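Long-range contacts in oxidoreductase YdhF (Escherichia coli, PDB 1OG6), which binds NADPH and probably acts as an oxidoreductase of the aldo/keto reductase family, built on an alpha/beta barrel: residues I5-Q10 and T175-Q180; F14-M19 and P254-P259; H121-L126 and K151-G156. All coordinates share one frame; numbering follows the deposited sequence.

Contact 1: residues I5-Q10 and T175-Q180. With NAP (NADP nicotinamide-adenine-dinucleotide phosphate), chain F.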
loop_
_atom_site.group_PDB
_atom_site.type_symbol
_atom_site.label_atom_id
_atom_site.label_comp_id
_atom_site.label_asym_id
_atom_site.label_seq_id
_atom_site.Cartn_x
_atom_site.Cartn_y
_atom_site.Cartn_z
ATOM N N ILE C 5 -29.022 -7.169 3.683
ATOM C CA ILE C 5 -27.770 -7.374 2.969
ATOM C C ILE C 5 -26.746 -8.213 3.726
ATOM O O ILE C 5 -26.281 -7.823 4.793
ATOM C CB ILE C 5 -27.139 -6.015 2.599
ATOM C CG1 ILE C 5 -25.838 -6.234 1.832
ATOM C CG2 ILE C 5 -26.901 -5.186 3.848
ATOM C CD1 ILE C 5 -25.244 -4.958 1.256
ATOM N N THR C 6 -26.402 -9.374 3.174
ATOM C CA THR C 6 -25.413 -10.253 3.791
ATOM C C THR C 6 -24.076 -9.529 3.680
ATOM O O THR C 6 -23.531 -9.390 2.590
ATOM C CB THR C 6 -25.338 -11.605 3.050
ATOM O OG1 THR C 6 -26.542 -12.345 3.284
ATOM C CG2 THR C 6 -24.154 -12.419 3.524
ATOM N N ILE C 7 -23.545 -9.075 4.807
ATOM C CA ILE C 7 -22.302 -8.318 4.806
ATOM C C ILE C 7 -21.020 -8.986 4.299
ATOM O O ILE C 7 -20.175 -8.322 3.715
ATOM C CB ILE C 7 -22.048 -7.726 6.196
ATOM C CG1 ILE C 7 -21.948 -8.835 7.231
ATOM C CG2 ILE C 7 -23.181 -6.793 6.566
ATOM C CD1 ILE C 7 -21.642 -8.333 8.620
ATOM N N ALA C 8 -20.862 -10.283 4.503
ATOM C CA ALA C 8 -19.656 -10.957 4.043
ATOM C C ALA C 8 -20.044 -12.268 3.388
ATOM O O ALA C 8 -21.225 -12.559 3.248
ATOM C CB ALA C 8 -18.730 -11.213 5.216
ATOM N N PRO C 9 -19.060 -13.067 2.947
ATOM C CA PRO C 9 -19.367 -14.351 2.309
ATOM C C PRO C 9 -20.143 -15.321 3.203
ATOM O O PRO C 9 -21.203 -15.818 2.811
ATOM C CB PRO C 9 -17.991 -14.868 1.925
ATOM C CG PRO C 9 -17.325 -13.614 1.489
ATOM C CD PRO C 9 -17.686 -12.655 2.616
ATOM N N GLN C 10 -19.624 -15.607 4.392
ATOM C CA GLN C 10 -20.330 -16.500 5.306
ATOM C C GLN C 10 -21.000 -15.626 6.358
ATOM O O GLN C 10 -21.657 -16.108 7.274
ATOM C CB GLN C 10 -19.354 -17.459 5.989
ATOM C CG GLN C 10 -18.248 -18.000 5.090
ATOM C CD GLN C 10 -18.718 -18.293 3.681
ATOM O OE1 GLN C 10 -19.693 -19.020 3.471
ATOM N NE2 GLN C 10 -18.019 -17.727 2.703
ATOM N N THR C 175 -14.245 -15.652 7.291
ATOM C CA THR C 175 -14.099 -14.338 6.668
ATOM C C THR C 175 -14.618 -13.179 7.508
ATOM O O THR C 175 -15.788 -13.170 7.904
ATOM C CB THR C 175 -14.822 -14.270 5.318
ATOM O OG1 THR C 175 -14.787 -15.555 4.691
ATOM C CG2 THR C 175 -14.136 -13.251 4.405
ATOM N N LEU C 176 -13.744 -12.201 7.759
ATOM C CA LEU C 176 -14.101 -11.020 8.543
ATOM C C LEU C 176 -15.375 -10.407 7.969
ATOM O O LEU C 176 -15.409 -9.964 6.823
ATOM C CB LEU C 176 -12.950 -10.004 8.535
ATOM C CG LEU C 176 -11.729 -10.357 9.397
ATOM C CD1 LEU C 176 -10.552 -9.509 9.000
ATOM C CD2 LEU C 176 -12.047 -10.155 10.868
ATOM N N ALA C 177 -16.426 -10.400 8.776
ATOM C CA ALA C 177 -17.712 -9.890 8.351
ATOM C C ALA C 177 -17.708 -8.449 7.880
ATOM O O ALA C 177 -18.526 -8.087 7.050
ATOM C CB ALA C 177 -18.725 -10.064 9.460
ATOM N N THR C 178 -16.805 -7.618 8.387
ATOM C CA THR C 178 -16.802 -6.215 7.970
ATOM C C THR C 178 -15.576 -5.431 8.440
ATOM O O THR C 178 -14.678 -5.978 9.066
ATOM C CB THR C 178 -18.078 -5.496 8.485
ATOM O OG1 THR C 178 -18.231 -4.253 7.806
ATOM C CG2 THR C 178 -17.988 -5.219 9.977
ATOM N N ASN C 179 -15.551 -4.145 8.114
ATOM C CA ASN C 179 -14.467 -3.241 8.498
ATOM C C ASN C 179 -15.098 -1.851 8.603
ATOM O O ASN C 179 -15.020 -1.041 7.679
ATOM C CB ASN C 179 -13.338 -3.263 7.450
ATOM C CG ASN C 179 -12.166 -2.356 7.824
ATOM O OD1 ASN C 179 -12.001 -1.997 8.982
ATOM N ND2 ASN C 179 -11.345 -1.992 6.841
ATOM N N GLN C 180 -15.741 -1.592 9.739
ATOM C CA GLN C 180 -16.412 -0.324 9.962
ATOM C C GLN C 180 -15.491 0.863 9.817
ATOM O O GLN C 180 -14.690 1.136 10.696
ATOM C CB GLN C 180 -17.046 -0.283 11.348
ATOM C CG GLN C 180 -17.748 1.032 11.605
ATOM C CD GLN C 180 -18.652 0.999 12.808
ATOM O OE1 GLN C 180 -19.414 0.053 13.000
ATOM N NE2 GLN C 180 -18.591 2.042 13.617
HETATM P PA NAP F . -23.355 10.998 11.991
HETATM O O1A NAP F . -22.495 11.895 11.323
HETATM O O2A NAP F . -24.349 10.064 11.333
HETATM O O5B NAP F . -24.229 11.798 13.074
HETATM C C5B NAP F . -24.851 13.028 12.646
HETATM C C4B NAP F . -24.984 13.872 13.959
HETATM O O4B NAP F . -25.590 15.129 13.467
HETATM C C3B NAP F . -26.016 13.339 14.986
HETATM O O3B NAP F . -25.407 13.514 16.260
HETATM C C2B NAP F . -27.263 14.192 14.857
HETATM O O2B NAP F . -27.808 14.603 16.108
HETATM C C1B NAP F . -26.833 15.441 14.032
HETATM N N9A NAP F . -27.810 15.719 12.991
HETATM C C8A NAP F . -28.489 14.884 12.123
HETATM N N7A NAP F . -29.314 15.507 11.301
HETATM C C5A NAP F . -29.161 16.841 11.658
HETATM C C6A NAP F . -29.781 17.991 11.138
HETATM N N6A NAP F . -30.690 18.046 10.145
HETATM N N1A NAP F . -29.422 19.225 11.710
HETATM N N3A NAP F . -27.857 18.176 13.285
HETATM C C4A NAP F . -28.229 16.972 12.706
HETATM O O3 NAP F . -22.465 10.037 12.889
HETATM P PN NAP F . -22.035 10.100 14.403
HETATM O O1N NAP F . -20.665 10.419 14.817
HETATM O O2N NAP F . -23.002 9.355 15.267
HETATM O O5D NAP F . -21.283 8.697 14.088
HETATM C C5D NAP F . -21.882 7.597 13.295
HETATM C C4D NAP F . -22.013 6.320 14.110
HETATM O O4D NAP F . -20.880 5.426 13.955
HETATM C C3D NAP F . -22.252 6.454 15.658
HETATM O O3D NAP F . -23.642 6.380 15.992
HETATM O O2D NAP F . -22.165 4.232 16.782
HETATM C C1D NAP F . -20.453 4.894 15.248
HETATM N N1N NAP F . -19.004 5.262 15.471
HETATM C C2N NAP F . -17.960 4.334 15.223
HETATM C C3N NAP F . -16.641 4.717 15.474
HETATM C C7N NAP F . -15.515 3.710 15.204
HETATM O O7N NAP F . -14.396 4.084 15.441
HETATM N N7N NAP F . -15.764 2.514 14.742
HETATM C C4N NAP F . -16.316 6.052 15.991
HETATM C C5N NAP F . -17.391 6.958 16.225
HETATM C C6N NAP F . -18.745 6.586 15.974
HETATM P P2B NAP F . -29.393 14.721 16.411
HETATM O O1X NAP F . -30.417 13.595 16.518
HETATM O O2X NAP F . -29.636 16.041 17.105
HETATM O O3X NAP F . -28.912 14.057 17.683
#
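Ile7 and Ala177 make the heart of this contact, the delta methyl of one resting on the single methyl of the other, with Ile7 CD1 3.5 Å from Ala177 CB. The branch gets there because CG1 sits between the backbone N and the carbonyl carbon (chi1 60°), which swings CD1 out toward the loop at Ala177; the same branch also runs beside the carbonyl, Ile7 CG1 lying 3.5 Å from Ala177 O. Next along the chain, the methyl of Ala8 leans on backbone rather than side chain, with Ala8 CB 3.6 Å from Ala177 CA. At the outer edge Pro9 and Thr175 cross at about a right angle, Pro9 CD meeting Thr175 CG2 at 4.0 Å. The segments meet through van der Waals packing, with no hydrogen bond between them, and the backbone bonds that hold each loop go elsewhere: Ile7 pairs with Arg205, and Ala177 with Phe155. Thr178 turns its hydroxyl to the carbonyl of Arg205, so the loop around Arg205 binds both segments. Behind them, Phe14 backs Ile7 and Leu124 backs Ala177. Further along, Gln180 belongs to the NADP pocket and takes the hydroxyl of Ser158 on its backbone O. Residues 175-178 lead into strand 179-182, while residues 7-10 lie in the turn that joins strands 4-6 and 13-20. This is the aldo/keto reductase barrel with its N-terminal beta hairpin laid across the bottom, at the end remote from the cofactor.

Contact 2: residues F14-M19 and P254-P259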
loop_
_atom_site.group_PDB
_atom_site.type_symbol
_atom_site.label_atom_id
_atom_site.label_comp_id
_atom_site.label_asym_id
_atom_site.label_seq_id
_atom_site.Cartn_x
_atom_site.Cartn_y
_atom_site.Cartn_z
ATOM N N PHE C 14 -27.457 -8.135 7.585
ATOM C CA PHE C 14 -27.802 -6.922 8.302
ATOM C C PHE C 14 -28.799 -6.115 7.497
ATOM O O PHE C 14 -29.075 -6.438 6.351
ATOM C CB PHE C 14 -26.559 -6.066 8.558
ATOM C CG PHE C 14 -25.646 -6.607 9.626
ATOM C CD1 PHE C 14 -26.145 -7.360 10.680
ATOM C CD2 PHE C 14 -24.290 -6.317 9.607
ATOM C CE1 PHE C 14 -25.309 -7.807 11.691
ATOM C CE2 PHE C 14 -23.454 -6.762 10.618
ATOM C CZ PHE C 14 -23.964 -7.506 11.657
ATOM N N SER C 15 -29.348 -5.073 8.110
ATOM C CA SER C 15 -30.293 -4.197 7.434
ATOM C C SER C 15 -29.399 -3.117 6.852
ATOM O O SER C 15 -28.565 -2.596 7.560
ATOM C CB SER C 15 -31.259 -3.589 8.444
ATOM O OG SER C 15 -30.575 -2.715 9.313
ATOM N N ARG C 16 -29.563 -2.777 5.578
ATOM C CA ARG C 16 -28.701 -1.780 4.951
ATOM C C ARG C 16 -28.404 -0.509 5.745
ATOM O O ARG C 16 -27.350 0.094 5.558
ATOM C CB ARG C 16 -29.225 -1.404 3.574
ATOM C CG ARG C 16 -28.203 -0.653 2.764
ATOM C CD ARG C 16 -28.511 -0.693 1.284
ATOM N NE ARG C 16 -27.433 -0.067 0.526
ATOM C CZ ARG C 16 -26.159 -0.445 0.590
ATOM N NH1 ARG C 16 -25.238 0.182 -0.136
ATOM N NH2 ARG C 16 -25.810 -1.452 1.377
ATOM N N PHE C 17 -29.326 -0.074 6.599
ATOM C CA PHE C 17 -29.072 1.099 7.439
ATOM C C PHE C 17 -28.980 0.548 8.854
ATOM O O PHE C 17 -29.906 -0.111 9.330
ATOM C CB PHE C 17 -30.202 2.134 7.374
ATOM C CG PHE C 17 -30.049 3.157 6.270
ATOM C CD1 PHE C 17 -30.495 2.893 4.975
ATOM C CD2 PHE C 17 -29.480 4.395 6.525
ATOM C CE1 PHE C 17 -30.374 3.852 3.955
ATOM C CE2 PHE C 17 -29.357 5.355 5.504
ATOM C CZ PHE C 17 -29.806 5.076 4.225
ATOM N N VAL C 18 -27.844 0.797 9.501
ATOM C CA VAL C 18 -27.576 0.348 10.861
ATOM C C VAL C 18 -27.906 1.506 11.808
ATOM O O VAL C 18 -27.679 2.660 11.465
ATOM C CB VAL C 18 -26.083 -0.012 11.018
ATOM C CG1 VAL C 18 -25.805 -0.483 12.406
ATOM C CG2 VAL C 18 -25.691 -1.069 10.017
ATOM N N MET C 19 -28.441 1.208 12.987
ATOM C CA MET C 19 -28.777 2.249 13.953
ATOM C C MET C 19 -27.666 2.310 15.003
ATOM O O MET C 19 -27.404 1.329 15.685
ATOM C CB MET C 19 -30.113 1.931 14.615
ATOM C CG MET C 19 -31.069 3.102 14.676
ATOM S SD MET C 19 -30.359 4.501 15.545
ATOM C CE MET C 19 -31.350 5.815 14.980
ATOM N N PRO C 254 -19.333 1.446 -4.945
ATOM C CA PRO C 254 -19.326 0.026 -5.317
ATOM C C PRO C 254 -19.044 -1.012 -4.234
ATOM O O PRO C 254 -19.390 -2.186 -4.395
ATOM C CB PRO C 254 -18.330 -0.022 -6.476
ATOM C CG PRO C 254 -17.427 1.100 -6.202
ATOM C CD PRO C 254 -18.354 2.190 -5.749
ATOM N N SER C 255 -18.419 -0.593 -3.137
ATOM C CA SER C 255 -18.137 -1.518 -2.044
ATOM C C SER C 255 -19.416 -1.751 -1.233
ATOM O O SER C 255 -19.463 -2.636 -0.374
ATOM C CB SER C 255 -17.024 -0.965 -1.155
ATOM O OG SER C 255 -17.181 0.422 -0.947
ATOM N N GLN C 256 -20.444 -0.947 -1.529
ATOM C CA GLN C 256 -21.765 -1.020 -0.897
ATOM C C GLN C 256 -21.816 -0.892 0.616
ATOM O O GLN C 256 -22.110 -1.863 1.304
ATOM C CB GLN C 256 -22.455 -2.321 -1.284
ATOM C CG GLN C 256 -22.799 -2.424 -2.749
ATOM C CD GLN C 256 -23.216 -3.833 -3.137
ATOM O OE1 GLN C 256 -24.024 -4.461 -2.445
ATOM N NE2 GLN C 256 -22.673 -4.334 -4.251
ATOM N N PRO C 257 -21.548 0.311 1.151
ATOM C CA PRO C 257 -21.575 0.536 2.598
ATOM C C PRO C 257 -22.960 0.538 3.259
ATOM O O PRO C 257 -23.965 0.815 2.607
ATOM C CB PRO C 257 -20.860 1.882 2.742
ATOM C CG PRO C 257 -21.106 2.546 1.447
ATOM C CD PRO C 257 -20.907 1.446 0.467
ATOM N N LEU C 258 -22.999 0.208 4.554
ATOM C CA LEU C 258 -24.239 0.204 5.342
ATOM C C LEU C 258 -24.154 1.433 6.228
ATOM O O LEU C 258 -23.544 1.381 7.294
ATOM C CB LEU C 258 -24.344 -1.017 6.268
ATOM C CG LEU C 258 -23.820 -2.402 5.899
ATOM C CD1 LEU C 258 -24.481 -3.376 6.828
ATOM C CD2 LEU C 258 -24.113 -2.773 4.461
ATOM N N PRO C 259 -24.765 2.554 5.808
ATOM C CA PRO C 259 -24.727 3.790 6.595
ATOM C C PRO C 259 -25.301 3.676 8.000
ATOM O O PRO C 259 -26.391 3.161 8.189
ATOM C CB PRO C 259 -25.485 4.780 5.717
ATOM C CG PRO C 259 -26.420 3.921 4.979
ATOM C CD PRO C 259 -25.595 2.728 4.607
#
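Arg16 faces Leu258 and Phe17 faces Pro259 where strands 13-20 and 258-261 come together in parallel, and the one backbone hydrogen bond between the segments runs from Val18 N to Pro259 O (3.1 Å, 151° at the hydrogen). One step earlier Arg16 O looks at the proline nitrogen, which has no N-H to give; it meets carbon instead, the CA-H of Leu258 and the ring of Pro259, with Arg16 O 3.3 Å from Pro259 CD. Pro259 lays its ring against Phe17. Its CG lies over one face of the phenyl, 3.5 Å from the centroid of the Phe17 ring and offset toward the rim, a CH-pi contact. Asn247 and Leu251 of helix 242-251 touch both rings from outside. Leu258 fills the inner side: CD1 comes to the edge of the Phe14 ring, 3.8 Å from Phe14 CB, while Leu258 CB packs on Val18 CG2 at 4.0 Å. Arg16 runs back along 256-257, NH2 brushing Leu258 CD2. With CG anti to the backbone N (chi1 -166°) and the chain extended to NE, its guanidinium lies with one face against the carbonyl of Pro257, too poorly angled for a hydrogen bond, and NH1 is instead bonded to Leu251 O. Ser15 OG donates to Phe17 O at 2.7 Å, bracing the short loop that interrupts strand 13-20. The seam that closes the barrel is therefore held by proline packing as well as by hydrogen bonds: Pro259 gives up a rung of the ladder and offers its ring to Phe17, while Arg16 ties the loop in the first barrel strand to the end of helix 242-251 and only packs on the residues leading into the last strand.

Contact 3: residues H121-L126 and K151-G156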
loop_
_atom_site.group_PDB
_atom_site.type_symbol
_atom_site.label_atom_id
_atom_site.label_comp_id
_atom_site.label_asym_id
_atom_site.label_seq_id
_atom_site.Cartn_x
_atom_site.Cartn_y
_atom_site.Cartn_z
ATOM N N HIS C 121 -25.924 -13.528 23.423
ATOM C CA HIS C 121 -24.924 -13.563 22.356
ATOM C C HIS C 121 -24.918 -12.279 21.541
ATOM O O HIS C 121 -25.873 -11.504 21.558
ATOM C CB HIS C 121 -25.194 -14.725 21.405
ATOM C CG HIS C 121 -26.374 -14.505 20.517
ATOM N ND1 HIS C 121 -27.645 -14.309 21.006
ATOM C CD2 HIS C 121 -26.474 -14.420 19.170
ATOM C CE1 HIS C 121 -28.479 -14.112 20.000
ATOM N NE2 HIS C 121 -27.793 -14.173 18.875
ATOM N N LEU C 122 -23.820 -12.067 20.825
ATOM C CA LEU C 122 -23.658 -10.909 19.959
ATOM C C LEU C 122 -23.591 -11.443 18.540
ATOM O O LEU C 122 -23.179 -12.577 18.307
ATOM C CB LEU C 122 -22.356 -10.159 20.261
ATOM C CG LEU C 122 -22.239 -9.241 21.473
ATOM C CD1 LEU C 122 -20.852 -8.629 21.482
ATOM C CD2 LEU C 122 -23.292 -8.157 21.420
ATOM N N ASP C 123 -23.991 -10.623 17.587
ATOM C CA ASP C 123 -23.961 -11.039 16.207
ATOM C C ASP C 123 -22.621 -10.649 15.609
ATOM O O ASP C 123 -22.067 -11.372 14.782
ATOM C CB ASP C 123 -25.122 -10.381 15.470
ATOM C CG ASP C 123 -26.462 -10.797 16.041
ATOM O OD1 ASP C 123 -26.896 -11.935 15.776
ATOM O OD2 ASP C 123 -27.076 -10.001 16.775
ATOM N N LEU C 124 -22.093 -9.511 16.056
ATOM C CA LEU C 124 -20.812 -9.019 15.563
ATOM C C LEU C 124 -19.954 -8.381 16.642
ATOM O O LEU C 124 -20.421 -7.521 17.389
ATOM C CB LEU C 124 -21.022 -7.977 14.462
ATOM C CG LEU C 124 -20.337 -8.144 13.099
ATOM C CD1 LEU C 124 -20.273 -6.778 12.442
ATOM C CD2 LEU C 124 -18.940 -8.712 13.234
ATOM N N LEU C 125 -18.699 -8.814 16.715
ATOM C CA LEU C 125 -17.743 -8.247 17.650
ATOM C C LEU C 125 -16.690 -7.692 16.733
ATOM O O LEU C 125 -16.165 -8.395 15.875
ATOM C CB LEU C 125 -17.104 -9.298 18.547
ATOM C CG LEU C 125 -16.685 -8.828 19.949
ATOM C CD1 LEU C 125 -15.530 -9.686 20.407
ATOM C CD2 LEU C 125 -16.267 -7.376 19.957
ATOM N N LEU C 126 -16.397 -6.418 16.920
ATOM C CA LEU C 126 -15.426 -5.709 16.112
ATOM C C LEU C 126 -14.224 -5.243 16.938
ATOM O O LEU C 126 -14.403 -4.642 18.001
ATOM C CB LEU C 126 -16.105 -4.476 15.509
ATOM C CG LEU C 126 -16.682 -4.397 14.101
ATOM C CD1 LEU C 126 -17.415 -5.654 13.707
ATOM C CD2 LEU C 126 -17.588 -3.192 14.071
ATOM N N LYS C 151 -21.258 -17.202 22.156
ATOM C CA LYS C 151 -21.421 -15.834 22.622
ATOM C C LYS C 151 -21.301 -14.804 21.510
ATOM O O LYS C 151 -21.832 -13.705 21.634
ATOM C CB LYS C 151 -20.411 -15.525 23.728
ATOM C CG LYS C 151 -20.434 -16.517 24.884
ATOM C CD LYS C 151 -19.906 -15.879 26.155
ATOM C CE LYS C 151 -19.594 -16.915 27.223
ATOM N NZ LYS C 151 -18.299 -17.602 26.957
ATOM N N VAL C 152 -20.600 -15.154 20.432
ATOM C CA VAL C 152 -20.434 -14.253 19.289
ATOM C C VAL C 152 -20.576 -15.023 17.982
ATOM O O VAL C 152 -19.867 -15.996 17.742
ATOM C CB VAL C 152 -19.067 -13.543 19.298
ATOM C CG1 VAL C 152 -18.882 -12.768 18.021
ATOM C CG2 VAL C 152 -18.993 -12.594 20.462
ATOM N N ARG C 153 -21.504 -14.576 17.143
ATOM C CA ARG C 153 -21.771 -15.220 15.862
ATOM C C ARG C 153 -20.699 -14.923 14.830
ATOM O O ARG C 153 -20.181 -15.829 14.173
ATOM C CB ARG C 153 -23.117 -14.752 15.306
ATOM C CG ARG C 153 -24.273 -14.900 16.268
ATOM C CD ARG C 153 -24.568 -16.348 16.556
ATOM N NE ARG C 153 -25.050 -16.501 17.922
ATOM C CZ ARG C 153 -25.435 -17.652 18.462
ATOM N NH1 ARG C 153 -25.399 -18.773 17.745
ATOM N NH2 ARG C 153 -25.845 -17.682 19.726
ATOM N N HIS C 154 -20.370 -13.645 14.689
ATOM C CA HIS C 154 -19.385 -13.237 13.706
ATOM C C HIS C 154 -18.363 -12.252 14.245
ATOM O O HIS C 154 -18.546 -11.659 15.307
ATOM C CB HIS C 154 -20.109 -12.646 12.506
ATOM C CG HIS C 154 -21.113 -13.576 11.905
ATOM N ND1 HIS C 154 -20.753 -14.685 11.171
ATOM C CD2 HIS C 154 -22.466 -13.585 11.961
ATOM C CE1 HIS C 154 -21.841 -15.335 10.799
ATOM N NE2 HIS C 154 -22.894 -14.689 11.266
ATOM N N PHE C 155 -17.280 -12.085 13.496
ATOM C CA PHE C 155 -16.225 -11.183 13.902
ATOM C C PHE C 155 -15.835 -10.222 12.789
ATOM O O PHE C 155 -15.991 -10.527 11.610
ATOM C CB PHE C 155 -15.014 -11.993 14.355
ATOM C CG PHE C 155 -15.334 -13.007 15.404
ATOM C CD1 PHE C 155 -15.683 -14.303 15.050
ATOM C CD2 PHE C 155 -15.334 -12.655 16.748
ATOM C CE1 PHE C 155 -16.030 -15.241 16.020
ATOM C CE2 PHE C 155 -15.682 -13.585 17.729
ATOM C CZ PHE C 155 -16.031 -14.882 17.361
ATOM N N GLY C 156 -15.335 -9.057 13.182
ATOM C CA GLY C 156 -14.928 -8.062 12.215
ATOM C C GLY C 156 -13.983 -7.074 12.854
ATOM O O GLY C 156 -13.728 -7.140 14.053
#
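His121 to Leu126 and Lys151 to Gly156 run side by side in parallel, as strands over most of their length, joined by five backbone hydrogen bonds. Leu122 N gives to Lys151 O at 2.7 Å, and Leu122 O accepts from Arg153 N at 2.9 Å. Both chains turn a corner at Asp123 and Arg153, where the bond from His154 N to Asp123 O is the most bent, 131° at the hydrogen. Beyond it Leu125 N bonds to His154 O, and Leu125 O to Gly156 N at 2.9 Å. Among the apolar side chains, Leu125 CB packs against Val152 CG1 at 3.9 Å and also meets the ring of Phe155, which stacks on Phe143 of helix 136-147. Toward the barrel interior, Leu126 CD1 lies 3.8 Å from Gly156 CA, packing on bare backbone. The polar side chains of His121, Asp123, Lys151 and Arg153 lie at or before the corner. His121, with CG between the backbone N and the carbonyl carbon (chi1 73°), sets its ring almost perpendicular to the guanidinium of Arg153. An alanine at His121 would probably leave that guanidinium without its flat neighbour, free to turn on its exposed arm. Asp123 sends OD2 to Arg75 and Ile80 N, and Lys151 pairs with Glu111. This beta-alpha-beta unit thus changes character along its length, from charged groups at the strand starts to a largely apolar barrel wall of leucines and Phe155.

From the N terminus, residues 5-10 open contact 1 and residues 14-19, just past the hairpin turn, open contact 2. Contact 3 is the first to close, joining neighbouring strands through one helical crossover, and its whole loop falls within the spans of the other two. Residues 175-180 then complete contact 1, and 254-259 complete contact 2, so these two cross. Contact 2 shuts the barrel by joining its last strand to its first; contact 1 fastens the hairpin beneath; contact 3 pairs two neighbouring strands of the wall. Phe14 of contact 2 also reaches Leu124 of contact 3, and strands 152-158 and 179-182, of contacts 3 and 1, are neighbours in the sheet.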